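PDB 1YR2: prolyl oligopeptidase from Novosphingobium capsulatum, which probably hydrolyses oligopeptides after proline, and far less readily after alanine, as a serine endopeptidase of the S9A family. Local coordinates for residues A[486-498]-A[562-576]. Residues are numbered along the deposited sequence; the frame is centred on the assembly and turned at random.
Sequences GPLPTLLYGYGGF and GVTPRHGLAIEGGSN
T490 and L569 open a parallel pairing of strands 490-493 and 569-574, whose axes approach to 4.6 Å. Bonds from A570 N to T490 O (2.8 Å) and from L492 N to A570 O (2.8 Å) fix the register. T564 OG1 donates to T490 OG1 at 2.6 Å. T490 OG1, anti to its carbonyl carbon (chi1 -64°), in turn donates to L488 O from above that carbonyl plane, so this hydroxyl both accepts and donates. On the same face as T490, L492 CD2 meets I571 CG2 at 4.0 Å.

Beyond the strands, N576 CB lies over one face of the Y495 ring, 4.1 Å from its centroid and 28° off the normal, a CH-pi contact. With CG anti to the backbone N (chi1 175°), the N576 amide is carried toward G496, and ND2 donates to G496 O (3.1 Å), which it meets from above the carbonyl plane. N576 OD1 is hydrogen-bonded to Y620 OH and K544 NZ. S575, with positive phi between strand 569-574 and helix 576-587, is consistent with the nucleophile elbow of an alpha/beta hydrolase. Strand 519-523 flanks 490-493, while helices 544-560 and 699-717 pack against opposite faces of the sheet.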
loop_
_atom_site.group_PDB
_atom_site.type_symbol
_atom_site.label_atom_id
_atom_site.label_comp_id
_atom_site.label_asym_id
_atom_site.label_seq_id
_atom_site.Cartn_x
_atom_site.Cartn_y
_atom_site.Cartn_z
ATOM N N GLY A 486 -22.120 19.006 9.391
ATOM C CA GLY A 486 -21.677 19.560 10.641
ATOM C C GLY A 486 -20.654 18.671 11.312
ATOM O O GLY A 486 -20.201 17.685 10.725
ATOM N N PRO A 487 -20.273 19.040 12.530
ATOM C CA PRO A 487 -19.327 18.250 13.340
ATOM C C PRO A 487 -19.795 16.811 13.546
ATOM O O PRO A 487 -20.975 16.589 13.794
ATOM C CB PRO A 487 -19.264 18.995 14.686
ATOM C CG PRO A 487 -19.924 20.314 14.465
ATOM C CD PRO A 487 -20.662 20.311 13.178
ATOM N N LEU A 488 -18.882 15.855 13.431
ATOM C CA LEU A 488 -19.230 14.444 13.574
ATOM C C LEU A 488 -18.240 13.730 14.490
ATOM O O LEU A 488 -17.099 14.135 14.552
ATOM C CB LEU A 488 -19.181 13.796 12.199
ATOM C CG LEU A 488 -20.330 14.099 11.243
ATOM C CD1 LEU A 488 -20.069 13.388 9.911
ATOM C CD2 LEU A 488 -21.653 13.664 11.863
ATOM N N PRO A 489 -18.655 12.671 15.188
ATOM C CA PRO A 489 -17.661 11.760 15.785
ATOM C C PRO A 489 -16.604 11.397 14.730
ATOM O O PRO A 489 -16.931 11.085 13.572
ATOM C CB PRO A 489 -18.478 10.551 16.171
ATOM C CG PRO A 489 -19.830 11.128 16.453
ATOM C CD PRO A 489 -20.029 12.240 15.467
ATOM N N THR A 490 -15.339 11.446 15.126
ATOM C CA THR A 490 -14.245 11.405 14.172
ATOM C C THR A 490 -13.224 10.404 14.647
ATOM O O THR A 490 -12.892 10.340 15.821
ATOM C CB THR A 490 -13.602 12.796 14.040
ATOM O OG1 THR A 490 -14.548 13.720 13.508
ATOM C CG2 THR A 490 -12.447 12.805 13.050
ATOM N N LEU A 491 -12.738 9.615 13.690
ATOM C CA LEU A 491 -11.643 8.694 13.876
ATOM C C LEU A 491 -10.434 9.280 13.144
ATOM O O LEU A 491 -10.453 9.399 11.910
ATOM C CB LEU A 491 -12.026 7.330 13.293
ATOM C CG LEU A 491 -11.118 6.128 13.591
ATOM C CD1 LEU A 491 -11.803 4.831 13.107
ATOM C CD2 LEU A 491 -9.814 6.254 12.916
ATOM N N LEU A 492 -9.392 9.618 13.900
ATOM C CA LEU A 492 -8.152 10.219 13.380
ATOM C C LEU A 492 -7.035 9.198 13.484
ATOM O O LEU A 492 -6.749 8.719 14.560
ATOM C CB LEU A 492 -7.787 11.453 14.184
ATOM C CG LEU A 492 -6.405 12.044 14.010
ATOM C CD1 LEU A 492 -6.206 12.530 12.552
ATOM C CD2 LEU A 492 -6.162 13.143 15.017
ATOM N N TYR A 493 -6.440 8.887 12.348
ATOM C CA TYR A 493 -5.387 7.889 12.191
ATOM C C TYR A 493 -4.049 8.526 11.840
ATOM O O TYR A 493 -3.977 9.573 11.180
ATOM C CB TYR A 493 -5.812 6.925 11.090
ATOM C CG TYR A 493 -4.866 5.781 10.854
ATOM C CD1 TYR A 493 -4.942 4.625 11.615
ATOM C CD2 TYR A 493 -3.892 5.851 9.887
ATOM C CE1 TYR A 493 -4.085 3.591 11.403
ATOM C CE2 TYR A 493 -3.014 4.783 9.668
ATOM C CZ TYR A 493 -3.134 3.669 10.447
ATOM O OH TYR A 493 -2.295 2.621 10.268
ATOM N N GLY A 494 -2.989 7.935 12.362
ATOM C CA GLY A 494 -1.651 8.360 11.975
ATOM C C GLY A 494 -0.666 7.219 12.176
ATOM O O GLY A 494 -0.997 6.197 12.754
ATOM N N TYR A 495 0.526 7.390 11.629
ATOM C CA TYR A 495 1.668 6.465 11.867
ATOM C C TYR A 495 2.879 7.262 12.301
ATOM O O TYR A 495 3.191 7.331 13.503
ATOM C CB TYR A 495 1.955 5.655 10.609
ATOM C CG TYR A 495 2.947 4.522 10.785
ATOM C CD1 TYR A 495 2.581 3.339 11.394
ATOM C CD2 TYR A 495 4.262 4.616 10.318
ATOM C CE1 TYR A 495 3.481 2.257 11.535
ATOM C CE2 TYR A 495 5.159 3.550 10.471
ATOM C CZ TYR A 495 4.768 2.396 11.090
ATOM O OH TYR A 495 5.637 1.347 11.221
ATOM N N GLY A 496 3.521 7.965 11.359
ATOM C CA GLY A 496 4.513 8.977 11.675
ATOM C C GLY A 496 5.880 8.385 11.976
ATOM O O GLY A 496 6.390 8.459 13.103
ATOM N N GLY A 497 6.483 7.788 10.969
ATOM C CA GLY A 497 7.782 7.142 11.156
ATOM C C GLY A 497 8.233 6.280 10.026
ATOM O O GLY A 497 7.460 5.970 9.107
ATOM N N PHE A 498 9.534 5.990 10.014
ATOM C CA PHE A 498 10.094 4.948 9.137
ATOM C C PHE A 498 9.907 5.191 7.642
ATOM O O PHE A 498 9.936 4.266 6.835
ATOM C CB PHE A 498 9.551 3.580 9.577
ATOM C CG PHE A 498 9.957 3.221 11.019
ATOM C CD1 PHE A 498 11.212 2.645 11.280
ATOM C CD2 PHE A 498 9.148 3.551 12.092
ATOM C CE1 PHE A 498 11.617 2.405 12.578
ATOM C CE2 PHE A 498 9.560 3.299 13.391
ATOM C CZ PHE A 498 10.766 2.687 13.625
ATOM N N GLY A 562 -14.550 22.755 13.087
ATOM C CA GLY A 562 -15.894 22.234 12.939
ATOM C C GLY A 562 -16.085 20.870 12.308
ATOM O O GLY A 562 -17.242 20.489 11.982
ATOM N N VAL A 563 -15.000 20.097 12.146
ATOM C CA VAL A 563 -15.127 18.708 11.681
ATOM C C VAL A 563 -15.600 17.762 12.778
ATOM O O VAL A 563 -16.348 16.834 12.498
ATOM C CB VAL A 563 -13.800 18.162 11.138
ATOM C CG1 VAL A 563 -13.940 16.738 10.648
ATOM C CG2 VAL A 563 -13.306 19.054 10.016
ATOM N N THR A 564 -15.195 18.042 14.020
ATOM C CA THR A 564 -15.366 17.142 15.166
ATOM C C THR A 564 -15.828 17.882 16.409
ATOM O O THR A 564 -15.294 18.939 16.710
ATOM C CB THR A 564 -13.986 16.521 15.469
ATOM O OG1 THR A 564 -13.488 15.939 14.259
ATOM C CG2 THR A 564 -14.086 15.357 16.500
ATOM N N PRO A 565 -16.767 17.327 17.167
ATOM C CA PRO A 565 -17.121 17.931 18.461
ATOM C C PRO A 565 -15.964 17.891 19.420
ATOM O O PRO A 565 -15.079 17.029 19.316
ATOM C CB PRO A 565 -18.293 17.073 18.967
ATOM C CG PRO A 565 -18.786 16.296 17.803
ATOM C CD PRO A 565 -17.610 16.164 16.851
ATOM N N ARG A 566 -15.968 18.821 20.362
ATOM C CA ARG A 566 -14.953 18.875 21.408
ATOM C C ARG A 566 -14.682 17.520 22.070
ATOM O O ARG A 566 -13.518 17.157 22.318
ATOM C CB ARG A 566 -15.355 19.909 22.477
ATOM C CG ARG A 566 -14.356 20.100 23.600
ATOM C CD ARG A 566 -12.991 20.490 23.106
ATOM N NE ARG A 566 -11.968 20.464 24.142
ATOM C CZ ARG A 566 -11.251 19.406 24.509
ATOM N NH1 ARG A 566 -11.428 18.211 23.940
ATOM N NH2 ARG A 566 -10.358 19.549 25.485
ATOM N N HIS A 567 -15.745 16.776 22.362
ATOM C CA HIS A 567 -15.612 15.488 23.035
ATOM C C HIS A 567 -15.917 14.302 22.115
ATOM O O HIS A 567 -16.271 13.241 22.587
ATOM C CB HIS A 567 -16.474 15.471 24.336
ATOM C CG HIS A 567 -16.063 16.522 25.315
ATOM N ND1 HIS A 567 -14.793 16.564 25.869
ATOM C CD2 HIS A 567 -16.707 17.628 25.756
ATOM C CE1 HIS A 567 -14.703 17.626 26.656
ATOM N NE2 HIS A 567 -15.840 18.294 26.590
ATOM N N GLY A 568 -15.721 14.482 20.813
ATOM C CA GLY A 568 -16.002 13.451 19.824
ATOM C C GLY A 568 -14.809 12.971 19.018
ATOM O O GLY A 568 -15.012 12.416 17.949
ATOM N N LEU A 569 -13.597 13.180 19.496
ATOM C CA LEU A 569 -12.403 12.711 18.783
ATOM C C LEU A 569 -11.865 11.371 19.295
ATOM O O LEU A 569 -11.564 11.205 20.491
ATOM C CB LEU A 569 -11.297 13.783 18.869
ATOM C CG LEU A 569 -10.035 13.541 18.069
ATOM C CD1 LEU A 569 -10.298 13.322 16.597
ATOM C CD2 LEU A 569 -9.111 14.706 18.282
ATOM N N ALA A 570 -11.766 10.398 18.405
ATOM C CA ALA A 570 -11.106 9.123 18.686
ATOM C C ALA A 570 -9.842 9.010 17.842
ATOM O O ALA A 570 -9.795 9.498 16.713
ATOM C CB ALA A 570 -12.014 7.958 18.354
ATOM N N ILE A 571 -8.826 8.307 18.362
ATOM C CA ILE A 571 -7.575 8.152 17.620
ATOM C C ILE A 571 -7.182 6.696 17.554
ATOM O O ILE A 571 -7.448 5.937 18.474
ATOM C CB ILE A 571 -6.436 8.978 18.253
ATOM C CG1 ILE A 571 -6.344 8.749 19.782
ATOM C CG2 ILE A 571 -6.659 10.421 17.954
ATOM C CD1 ILE A 571 -5.091 9.369 20.446
ATOM N N GLU A 572 -6.575 6.292 16.440
ATOM C CA GLU A 572 -6.156 4.898 16.258
ATOM C C GLU A 572 -4.789 4.944 15.591
ATOM O O GLU A 572 -4.500 5.856 14.803
ATOM C CB GLU A 572 -7.168 4.174 15.351
ATOM C CG GLU A 572 -6.975 2.666 15.301
ATOM C CD GLU A 572 -8.053 1.865 14.515
ATOM O OE1 GLU A 572 -9.194 2.343 14.306
ATOM O OE2 GLU A 572 -7.726 0.731 14.082
ATOM N N GLY A 573 -3.991 3.907 15.866
ATOM C CA GLY A 573 -2.708 3.729 15.238
ATOM C C GLY A 573 -2.146 2.377 15.618
ATOM O O GLY A 573 -2.607 1.786 16.599
ATOM N N GLY A 574 -1.218 1.850 14.816
ATOM C CA GLY A 574 -0.634 0.521 15.015
ATOM C C GLY A 574 0.896 0.492 14.886
ATOM O O GLY A 574 1.467 1.175 14.020
ATOM N N SER A 575 1.562 -0.247 15.787
ATOM C CA SER A 575 3.012 -0.483 15.792
ATOM C C SER A 575 3.738 0.837 16.228
ATOM O O SER A 575 3.563 1.322 17.358
ATOM C CB SER A 575 3.503 -1.041 14.444
ATOM O OG SER A 575 2.916 -2.305 14.177
ATOM N N ASN A 576 4.552 1.386 15.372
ATOM C CA ASN A 576 4.982 2.790 15.544
ATOM C C ASN A 576 3.799 3.749 15.692
ATOM O O ASN A 576 3.883 4.746 16.416
ATOM C CB ASN A 576 5.932 3.194 14.422
ATOM C CG ASN A 576 6.321 4.649 14.478
ATOM O OD1 ASN A 576 7.121 5.080 15.355
ATOM N ND2 ASN A 576 5.768 5.440 13.562
HETATM O O HOH W 1 -17.742 16.649 10.160
HETATM O O HOH W 2 -0.686 3.509 12.458
HETATM O O HOH W 3 4.957 7.461 15.917
HETATM O O HOH W 4 6.215 -0.018 13.170
#